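PDB 3A32: threonine--tRNA ligase catalytic subunit from Aeropyrum pernix, which probably catalyses the ATP-dependent attachment of threonine to its tRNA in two steps, as a zinc-binding class II homodimer without an editing domain of its own. Local coordinates for residues 223-226 and 227-231; 445-448 and 449-452; 124-127 and 128-131; 77-80 and 81-85. All blocks are in the same frame, centred on the assembly; numbering follows the deposited sequence.

In the fold
From the N terminus, contact 4 comes first, turning the chain from strand 76-78 into helix 80-84 beside the start of helix 112-126, which carries the zinc ligand Cys112. Contact 3 follows at the other end of that helix, bending the chain toward strand 134-143; both contacts touch the second subunit. Contact 1 lies in helix 222-243, the connection between strands 202-207 and 246-250 at one edge of the catalytic sheet. Contact 2, in helix 435-457, belongs to the C-terminal α/β part, about 43 Å from contact 1 between centres. Each contact closes only a local turn, and the four stand in series, neither nested nor crossing.

Contact 1 (223-226 and 227-231); sequences EEWE and GAEEA
Trp225 and Glu229, one turn apart on helix 222-243, form the main side-chain meeting. Glu229 sends OE2 to within 3.3 Å of Trp225 CE3, at the six-membered part of the indole, approaching obliquely with the carboxylate turned 72° from the ring. Glu229 CG stands beside the backbone N (chi1 -61°) and lies 3.0 Å from Trp225 O, and from there the extended chain climbs to the ring.

Polar partners fix both ends of this pair. Glu229 OE1 forms a salt bridge with Lys211 and OE2 a hydrogen bond with Ser209, while Trp225 NE1 donates to Met219 O. An alanine in place of Glu229 would probably leave Lys211 without this counter-charge, Ser209 without this acceptor and a gap beside the six-membered ring of the indole.

The backbone adds regular α-helical bonds: Gly227 N to Glu223 O at 2.9 Å, Ala228 N to Glu224 O at 3.0 Å and Glu229 N to Trp225 O at 2.8 Å. Ala228 CB rests 3.3 Å from Glu224 O, whereas Glu223, Glu226 and Glu230 lie on the exposed side.

Trp225 meets Phe218 and Phe285 edge-to-face, and Ala231 reaches helix 174-191. The segment thus fastens the start of the helical connection in the β-α-β unit that links the parallel strands 202-207 and 246-250.

Contact 2 (445-448 and 449-452); sequences VAEE and LESP
Val445 and Leu449 meet on the packed side of helix 435-457, with Val445 CG1 4.3 Å from Leu449 CD1. Leu449 CG, set beside its own backbone N (chi1 -55°), comes within 3.3 Å of Val445 O, and Leu449 N gives that same oxygen a normal helical hydrogen bond of 3.0 Å. Both side chains continue onto Val417 of strand 412-419; Val445 also reaches Leu428 and Ile430, and Leu449 and Ala446 pack on Phe334.

Glu450, by contrast, is buried, and its stem lies against the preceding turn, CG 3.2 Å from Ala446 O. Its OE1 forms a salt bridge with Arg462, to which Glu447 OE2 adds a long, weak ion pair. The two carboxylates stay 5.1 Å apart between Glu447 OE2 and Glu450 OE1, their planes nearly parallel at 17°, and the shared arginine probably eases the repulsion. A leucine in place of Glu450 would probably cost Arg462 its salt bridge, leaving of these two carboxylates just the long, weak pairing with Glu447.

On the solvent side Glu448 bends outward. Toward Pro452 the backbone becomes less regular: Glu450 N makes weak bonds to both Ala446 O and Glu447 O, and Ser451 N reaches Glu448 O at 3.3 Å from well above the carbonyl plane. Pro452, lacking an N-H, has its CD 3.8 Å from Glu448 O. Such a kink at proline is a familiar feature of long helices, here in one that backs the mixed sheet of the C-terminal α/β fold, consistent with a class II anticodon-binding domain.

Contact 3 (124-127 and 128-131); sequences AKHR and SKLP
Lys129 folds its aliphatic chain over the end of helix 112-126, passing His126 at an oblique angle to the imidazole. The two CB atoms, of His126 and Lys129, lie 4.4 Å apart, and Lys129 CB stands 3.5 Å from His126 O. A bend at chi3 (-77°) turns the rest of the lysine back along the histidine, leaving Lys129 NZ 4.7 Å from His126 ND1.

Arg127 takes positive phi and ends the helix. With Ser128 it forms a type II′ turn, closed by Lys129 N to His126 O at 3.2 Å; the donor lies above the carbonyl plane. A second bond of 3.2 Å, Leu130 N to Arg127 O, continues the chain as a short 3-10 turn. Arg127 itself reaches back along the helix, one guanidinium face lying over Ala124 O, which stands 3.2 Å from its plane and off toward the rim.

Leu130 packs beneath the turn on Phe119 and Val123, and on Phe469 of the second subunit; the Phe469 ring also meets His126. Lys129 NZ donates to Leu471 O of that subunit. Leu471 ends the chain, so this oxygen belongs to its terminal carboxylate, and the bond probably pairs opposite charges across the interface.

Contact 4 (77-80 and 81-85); sequences ASTE and LFKVS
Glu80 and Lys83 face each other on the first turn of helix 80-84, where strand 76-78 passes into the helix through a serine-capped ST turn. Glu80 bends at chi2 (-56°), which brings its carboxylate back to the fully extended lysine; Lys83 NZ makes a 3.1 Å salt bridge to OE2, on the syn side but 29° out of the carboxylate plane. The methylenes take part as well, with Lys83 CD 3.6 Å from Glu80 OE2 and Lys83 CG 3.2 Å from Thr79 O. Lys83 N donates to that carbonyl oxygen at 2.7 Å, nearly along the C=O axis, so both its backbone and its stem are held at one point.

Leu81 is buried. Its CD2 meets Ala77 CB at 3.7 Å, and the same methyl carbon of Ala77 touches Phe82 CE2, approaching that ring obliquely. Leu81 then continues onto Pro113 and Leu117 of helix 112-126, and Phe82 onto Pro109 and Ala106; the Phe82 side chain is about 7 Å from that of the zinc ligand Cys112. Phe36 of the second subunit packs on Leu81 and Val84, placing the turn at the dimer interface.

Ser78 receives two bonds where the helix begins: its carbonyl O takes Leu81 N at 3.0 Å, and its OG accepts from Glu80 N, also at 3.0 Å.

Contact 1 (223-226 and 227-231)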
loop_
_atom_site.group_PDB
_atom_site.type_symbol
_atom_site.label_atom_id
_atom_site.label_comp_id
_atom_site.label_asym_id
_atom_site.label_seq_id
_atom_site.Cartn_x
_atom_site.Cartn_y
_atom_site.Cartn_z
ATOM N N GLU A 223 -2.837 40.142 7.100
ATOM C CA GLU A 223 -1.460 39.664 7.248
ATOM C C GLU A 223 -1.242 38.229 6.729
ATOM O O GLU A 223 -0.287 37.948 5.981
ATOM C CB GLU A 223 -1.019 39.804 8.720
ATOM C CG GLU A 223 -0.853 41.289 9.195
ATOM C CD GLU A 223 -2.155 41.995 9.666
ATOM O OE1 GLU A 223 -3.198 41.342 9.909
ATOM O OE2 GLU A 223 -2.127 43.244 9.816
ATOM N N GLU A 224 -2.154 37.340 7.115
ATOM C CA GLU A 224 -2.206 35.952 6.648
ATOM C C GLU A 224 -2.263 35.854 5.137
ATOM O O GLU A 224 -1.431 35.162 4.531
ATOM C CB GLU A 224 -3.417 35.263 7.248
ATOM C CG GLU A 224 -3.203 34.835 8.683
ATOM C CD GLU A 224 -4.510 34.457 9.327
ATOM O OE1 GLU A 224 -5.265 35.380 9.650
ATOM O OE2 GLU A 224 -4.817 33.243 9.469
ATOM N N TRP A 225 -3.235 36.563 4.536
ATOM C CA TRP A 225 -3.458 36.565 3.106
ATOM C C TRP A 225 -2.231 37.130 2.348
ATOM O O TRP A 225 -1.758 36.558 1.347
ATOM C CB TRP A 225 -4.757 37.341 2.810
ATOM C CG TRP A 225 -6.009 36.485 2.924
ATOM C CD1 TRP A 225 -6.860 36.413 3.983
ATOM C CD2 TRP A 225 -6.503 35.543 1.947
ATOM N NE1 TRP A 225 -7.873 35.493 3.728
ATOM C CE2 TRP A 225 -7.662 34.934 2.494
ATOM C CE3 TRP A 225 -6.063 35.146 0.678
ATOM C CZ2 TRP A 225 -8.401 33.974 1.809
ATOM C CZ3 TRP A 225 -6.815 34.198 -0.022
ATOM C CH2 TRP A 225 -7.977 33.633 0.548
ATOM N N GLU A 226 -1.678 38.227 2.862
ATOM C CA GLU A 226 -0.494 38.854 2.278
ATOM C C GLU A 226 0.743 38.000 2.366
ATOM O O GLU A 226 1.448 37.901 1.408
ATOM C CB GLU A 226 -0.231 40.214 2.921
ATOM C CG GLU A 226 -1.319 41.206 2.520
ATOM C CD GLU A 226 -1.115 42.610 3.064
ATOM O OE1 GLU A 226 -0.639 42.758 4.214
ATOM O OE2 GLU A 226 -1.468 43.559 2.328
ATOM N N GLY A 227 1.014 37.397 3.504
ATOM C CA GLY A 227 2.162 36.502 3.652
ATOM C C GLY A 227 2.037 35.274 2.748
ATOM O O GLY A 227 2.992 34.898 2.107
ATOM N N ALA A 228 0.837 34.687 2.670
ATOM C CA ALA A 228 0.534 33.533 1.792
ATOM C C ALA A 228 0.580 33.865 0.318
ATOM O O ALA A 228 1.284 33.221 -0.411
ATOM C CB ALA A 228 -0.812 32.867 2.191
ATOM N N GLU A 229 -0.111 34.908 -0.126
ATOM C CA GLU A 229 -0.082 35.307 -1.566
ATOM C C GLU A 229 1.312 35.697 -2.042
ATOM O O GLU A 229 1.737 35.398 -3.192
ATOM C CB GLU A 229 -1.048 36.448 -1.844
ATOM C CG GLU A 229 -2.499 36.083 -1.547
ATOM C CD GLU A 229 -3.481 37.225 -1.704
ATOM O OE1 GLU A 229 -3.009 38.378 -1.807
ATOM O OE2 GLU A 229 -4.728 36.991 -1.692
ATOM N N GLU A 230 2.029 36.351 -1.145
ATOM C CA GLU A 230 3.390 36.693 -1.427
ATOM C C GLU A 230 4.323 35.468 -1.374
ATOM O O GLU A 230 5.259 35.391 -2.156
ATOM C CB GLU A 230 3.823 37.861 -0.544
ATOM C CG GLU A 230 4.773 37.557 0.473
ATOM C CD GLU A 230 6.088 38.203 0.148
ATOM O OE1 GLU A 230 6.692 38.802 1.085
ATOM O OE2 GLU A 230 6.479 38.137 -1.061
ATOM N N ALA A 231 4.046 34.468 -0.539
ATOM C CA ALA A 231 4.848 33.207 -0.669
ATOM C C ALA A 231 4.688 32.548 -2.066
ATOM O O ALA A 231 5.675 32.115 -2.686
ATOM C CB ALA A 231 4.548 32.227 0.464
#

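Contact 2 (445-448 and 449-452)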
loop_
_atom_site.group_PDB
_atom_site.type_symbol
_atom_site.label_atom_id
_atom_site.label_comp_id
_atom_site.label_asym_id
_atom_site.label_seq_id
_atom_site.Cartn_x
_atom_site.Cartn_y
_atom_site.Cartn_z
ATOM N N VAL A 445 17.695 -4.345 -19.737
ATOM C CA VAL A 445 16.871 -3.399 -20.477
ATOM C C VAL A 445 15.788 -2.826 -19.541
ATOM O O VAL A 445 15.529 -1.614 -19.554
ATOM C CB VAL A 445 16.221 -4.080 -21.705
ATOM C CG1 VAL A 445 15.005 -3.310 -22.191
ATOM C CG2 VAL A 445 17.260 -4.292 -22.858
ATOM N N ALA A 446 15.186 -3.695 -18.715
ATOM C CA ALA A 446 14.164 -3.310 -17.755
ATOM C C ALA A 446 14.681 -2.359 -16.682
ATOM O O ALA A 446 13.986 -1.435 -16.303
ATOM C CB ALA A 446 13.543 -4.551 -17.096
ATOM N N GLU A 447 15.887 -2.608 -16.185
ATOM C CA GLU A 447 16.504 -1.786 -15.192
ATOM C C GLU A 447 16.777 -0.377 -15.713
ATOM O O GLU A 447 16.648 0.594 -14.963
ATOM C CB GLU A 447 17.750 -2.498 -14.625
ATOM C CG GLU A 447 17.281 -3.903 -14.125
ATOM C CD GLU A 447 18.257 -4.725 -13.265
ATOM O OE1 GLU A 447 19.507 -4.512 -13.375
ATOM O OE2 GLU A 447 17.741 -5.607 -12.489
ATOM N N GLU A 448 17.162 -0.275 -16.983
ATOM C CA GLU A 448 17.290 1.017 -17.662
ATOM C C GLU A 448 15.909 1.706 -17.723
ATOM O O GLU A 448 15.776 2.877 -17.404
ATOM C CB GLU A 448 17.899 0.842 -19.080
ATOM C CG GLU A 448 18.443 2.160 -19.721
ATOM C CD GLU A 448 19.482 2.883 -18.809
ATOM O OE1 GLU A 448 20.470 2.201 -18.364
ATOM O OE2 GLU A 448 19.304 4.110 -18.519
ATOM N N LEU A 449 14.870 0.961 -18.065
ATOM C CA LEU A 449 13.513 1.555 -18.067
ATOM C C LEU A 449 13.017 1.924 -16.649
ATOM O O LEU A 449 12.138 2.777 -16.513
ATOM C CB LEU A 449 12.496 0.648 -18.796
ATOM C CG LEU A 449 12.831 0.228 -20.230
ATOM C CD1 LEU A 449 11.817 -0.819 -20.781
ATOM C CD2 LEU A 449 12.912 1.456 -21.151
ATOM N N GLU A 450 13.605 1.309 -15.614
ATOM C CA GLU A 450 13.177 1.477 -14.211
ATOM C C GLU A 450 13.959 2.591 -13.551
ATOM O O GLU A 450 13.592 3.098 -12.507
ATOM C CB GLU A 450 13.397 0.188 -13.420
ATOM C CG GLU A 450 12.310 -0.832 -13.660
ATOM C CD GLU A 450 12.566 -2.158 -12.974
ATOM O OE1 GLU A 450 13.743 -2.496 -12.651
ATOM O OE2 GLU A 450 11.581 -2.875 -12.761
ATOM N N SER A 451 15.040 2.979 -14.203
ATOM C CA SER A 451 16.016 3.900 -13.657
ATOM C C SER A 451 15.409 5.203 -13.141
ATOM O O SER A 451 15.722 5.636 -12.031
ATOM C CB SER A 451 17.068 4.202 -14.742
ATOM O OG SER A 451 18.154 4.768 -14.089
ATOM N N PRO A 452 14.554 5.859 -13.952
ATOM C CA PRO A 452 13.956 7.087 -13.444
ATOM C C PRO A 452 13.107 6.847 -12.171
ATOM O O PRO A 452 13.066 7.728 -11.310
ATOM C CB PRO A 452 13.018 7.543 -14.594
ATOM C CG PRO A 452 13.527 6.876 -15.805
ATOM C CD PRO A 452 14.062 5.533 -15.308
#

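Contact 3 (124-127 and 128-131)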
loop_
_atom_site.group_PDB
_atom_site.type_symbol
_atom_site.label_atom_id
_atom_site.label_comp_id
_atom_site.label_asym_id
_atom_site.label_seq_id
_atom_site.Cartn_x
_atom_site.Cartn_y
_atom_site.Cartn_z
ATOM N N ALA A 124 2.230 16.890 21.692
ATOM C CA ALA A 124 1.982 16.548 23.093
ATOM C C ALA A 124 3.128 15.686 23.692
ATOM O O ALA A 124 3.575 15.932 24.786
ATOM C CB ALA A 124 0.641 15.864 23.257
ATOM N N LYS A 125 3.597 14.693 22.935
ATOM C CA LYS A 125 4.664 13.782 23.327
ATOM C C LYS A 125 6.073 14.416 23.340
ATOM O O LYS A 125 6.823 14.204 24.299
ATOM C CB LYS A 125 4.610 12.587 22.385
ATOM C CG LYS A 125 3.316 11.746 22.601
ATOM C CD LYS A 125 3.229 10.564 21.656
ATOM C CE LYS A 125 4.339 9.573 21.977
ATOM N NZ LYS A 125 4.294 8.360 21.127
ATOM N N HIS A 126 6.422 15.201 22.293
ATOM C CA HIS A 126 7.792 15.685 22.079
ATOM C C HIS A 126 7.957 17.189 22.061
ATOM O O HIS A 126 9.074 17.673 22.118
ATOM C CB HIS A 126 8.418 15.017 20.831
ATOM C CG HIS A 126 8.267 13.522 20.847
ATOM N ND1 HIS A 126 8.858 12.728 21.808
ATOM C CD2 HIS A 126 7.495 12.693 20.100
ATOM C CE1 HIS A 126 8.493 11.473 21.629
ATOM N NE2 HIS A 126 7.677 11.425 20.593
ATOM N N ARG A 127 6.851 17.925 22.000
ATOM C CA ARG A 127 6.885 19.397 22.071
ATOM C C ARG A 127 7.779 19.898 20.949
ATOM O O ARG A 127 7.735 19.338 19.839
ATOM C CB ARG A 127 7.360 19.885 23.450
ATOM C CG ARG A 127 6.691 19.150 24.626
ATOM C CD ARG A 127 6.264 20.091 25.746
ATOM N NE ARG A 127 5.303 19.425 26.644
ATOM C CZ ARG A 127 4.033 19.108 26.343
ATOM N NH1 ARG A 127 3.511 19.378 25.142
ATOM N NH2 ARG A 127 3.273 18.506 27.255
ATOM N N SER A 128 8.614 20.893 21.250
ATOM C CA SER A 128 9.459 21.554 20.239
ATOM C C SER A 128 10.626 20.732 19.697
ATOM O O SER A 128 11.318 21.198 18.777
ATOM C CB SER A 128 9.993 22.906 20.759
ATOM O OG SER A 128 10.779 22.683 21.913
ATOM N N LYS A 129 10.878 19.532 20.232
ATOM C CA LYS A 129 11.827 18.611 19.534
ATOM C C LYS A 129 11.343 18.211 18.142
ATOM O O LYS A 129 12.159 17.861 17.268
ATOM C CB LYS A 129 12.085 17.344 20.333
ATOM C CG LYS A 129 12.830 17.538 21.635
ATOM C CD LYS A 129 13.446 16.221 22.014
ATOM C CE LYS A 129 12.426 15.286 22.591
ATOM N NZ LYS A 129 13.174 14.035 22.956
ATOM N N LEU A 130 10.016 18.262 17.939
ATOM C CA LEU A 130 9.427 17.997 16.610
ATOM C C LEU A 130 9.909 19.108 15.679
ATOM O O LEU A 130 9.670 20.285 15.968
ATOM C CB LEU A 130 7.898 18.004 16.644
ATOM C CG LEU A 130 7.151 17.469 15.400
ATOM C CD1 LEU A 130 7.368 15.955 15.166
ATOM C CD2 LEU A 130 5.681 17.771 15.508
ATOM N N PRO A 131 10.607 18.747 14.586
ATOM C CA PRO A 131 11.085 19.788 13.687
ATOM C C PRO A 131 9.978 20.424 12.811
ATOM O O PRO A 131 8.962 19.791 12.486
ATOM C CB PRO A 131 12.125 19.061 12.814
ATOM C CG PRO A 131 12.179 17.652 13.290
ATOM C CD PRO A 131 10.967 17.401 14.105
#

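Contact 4 (77-80 and 81-85)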
loop_
_atom_site.group_PDB
_atom_site.type_symbol
_atom_site.label_atom_id
_atom_site.label_comp_id
_atom_site.label_asym_id
_atom_site.label_seq_id
_atom_site.Cartn_x
_atom_site.Cartn_y
_atom_site.Cartn_z
ATOM N N ALA A 77 -14.580 7.944 10.841
ATOM C CA ALA A 77 -14.325 8.826 11.970
ATOM C C ALA A 77 -15.644 9.266 12.551
ATOM O O ALA A 77 -16.623 9.369 11.825
ATOM C CB ALA A 77 -13.517 10.070 11.548
ATOM N N SER A 78 -15.661 9.554 13.844
ATOM C CA SER A 78 -16.787 10.260 14.439
ATOM C C SER A 78 -16.911 11.545 13.685
ATOM O O SER A 78 -15.887 12.154 13.326
ATOM C CB SER A 78 -16.495 10.577 15.920
ATOM O OG SER A 78 -17.414 11.521 16.485
ATOM N N THR A 79 -18.150 12.014 13.490
ATOM C CA THR A 79 -18.324 13.335 12.907
ATOM C C THR A 79 -17.850 14.483 13.787
ATOM O O THR A 79 -17.750 15.631 13.304
ATOM C CB THR A 79 -19.753 13.592 12.444
ATOM O OG1 THR A 79 -20.687 13.179 13.463
ATOM C CG2 THR A 79 -20.016 12.861 11.120
ATOM N N GLU A 80 -17.543 14.211 15.059
ATOM C CA GLU A 80 -16.868 15.236 15.877
ATOM C C GLU A 80 -15.589 15.709 15.180
ATOM O O GLU A 80 -15.195 16.876 15.241
ATOM C CB GLU A 80 -16.512 14.731 17.265
ATOM C CG GLU A 80 -17.700 14.334 18.115
ATOM C CD GLU A 80 -18.710 15.463 18.280
ATOM O OE1 GLU A 80 -18.237 16.560 18.634
ATOM O OE2 GLU A 80 -19.943 15.245 18.038
ATOM N N LEU A 81 -14.941 14.797 14.484
ATOM C CA LEU A 81 -13.696 15.156 13.849
ATOM C C LEU A 81 -13.937 16.249 12.797
ATOM O O LEU A 81 -13.141 17.192 12.686
ATOM C CB LEU A 81 -13.006 13.917 13.256
ATOM C CG LEU A 81 -11.676 14.167 12.562
ATOM C CD1 LEU A 81 -10.649 14.788 13.506
ATOM C CD2 LEU A 81 -11.175 12.850 11.972
ATOM N N PHE A 82 -15.040 16.107 12.063
ATOM C CA PHE A 82 -15.384 16.996 10.959
ATOM C C PHE A 82 -16.214 18.195 11.431
ATOM O O PHE A 82 -16.237 19.212 10.746
ATOM C CB PHE A 82 -16.041 16.221 9.798
ATOM C CG PHE A 82 -15.221 15.025 9.346
ATOM C CD1 PHE A 82 -13.980 15.207 8.705
ATOM C CD2 PHE A 82 -15.656 13.730 9.599
ATOM C CE1 PHE A 82 -13.189 14.073 8.330
ATOM C CE2 PHE A 82 -14.883 12.619 9.188
ATOM C CZ PHE A 82 -13.640 12.804 8.574
ATOM N N LYS A 83 -16.845 18.093 12.597
ATOM C CA LYS A 83 -17.427 19.260 13.278
ATOM C C LYS A 83 -16.344 20.272 13.679
ATOM O O LYS A 83 -16.527 21.470 13.459
ATOM C CB LYS A 83 -18.216 18.850 14.532
ATOM C CG LYS A 83 -19.562 18.159 14.205
ATOM C CD LYS A 83 -20.302 17.705 15.460
ATOM C CE LYS A 83 -21.634 17.012 15.148
ATOM N NZ LYS A 83 -22.305 16.583 16.446
ATOM N N VAL A 84 -15.222 19.796 14.249
ATOM C CA VAL A 84 -14.109 20.687 14.643
ATOM C C VAL A 84 -13.471 21.358 13.441
ATOM O O VAL A 84 -13.118 22.524 13.492
ATOM C CB VAL A 84 -13.015 19.961 15.502
ATOM C CG1 VAL A 84 -11.831 20.904 15.743
ATOM C CG2 VAL A 84 -13.624 19.454 16.872
ATOM N N SER A 85 -13.360 20.625 12.339
ATOM C CA SER A 85 -12.651 21.154 11.170
ATOM C C SER A 85 -13.213 22.372 10.391
ATOM O O SER A 85 -12.495 22.953 9.596
ATOM C CB SER A 85 -12.052 20.047 10.288
ATOM O OG SER A 85 -12.986 19.080 9.916
#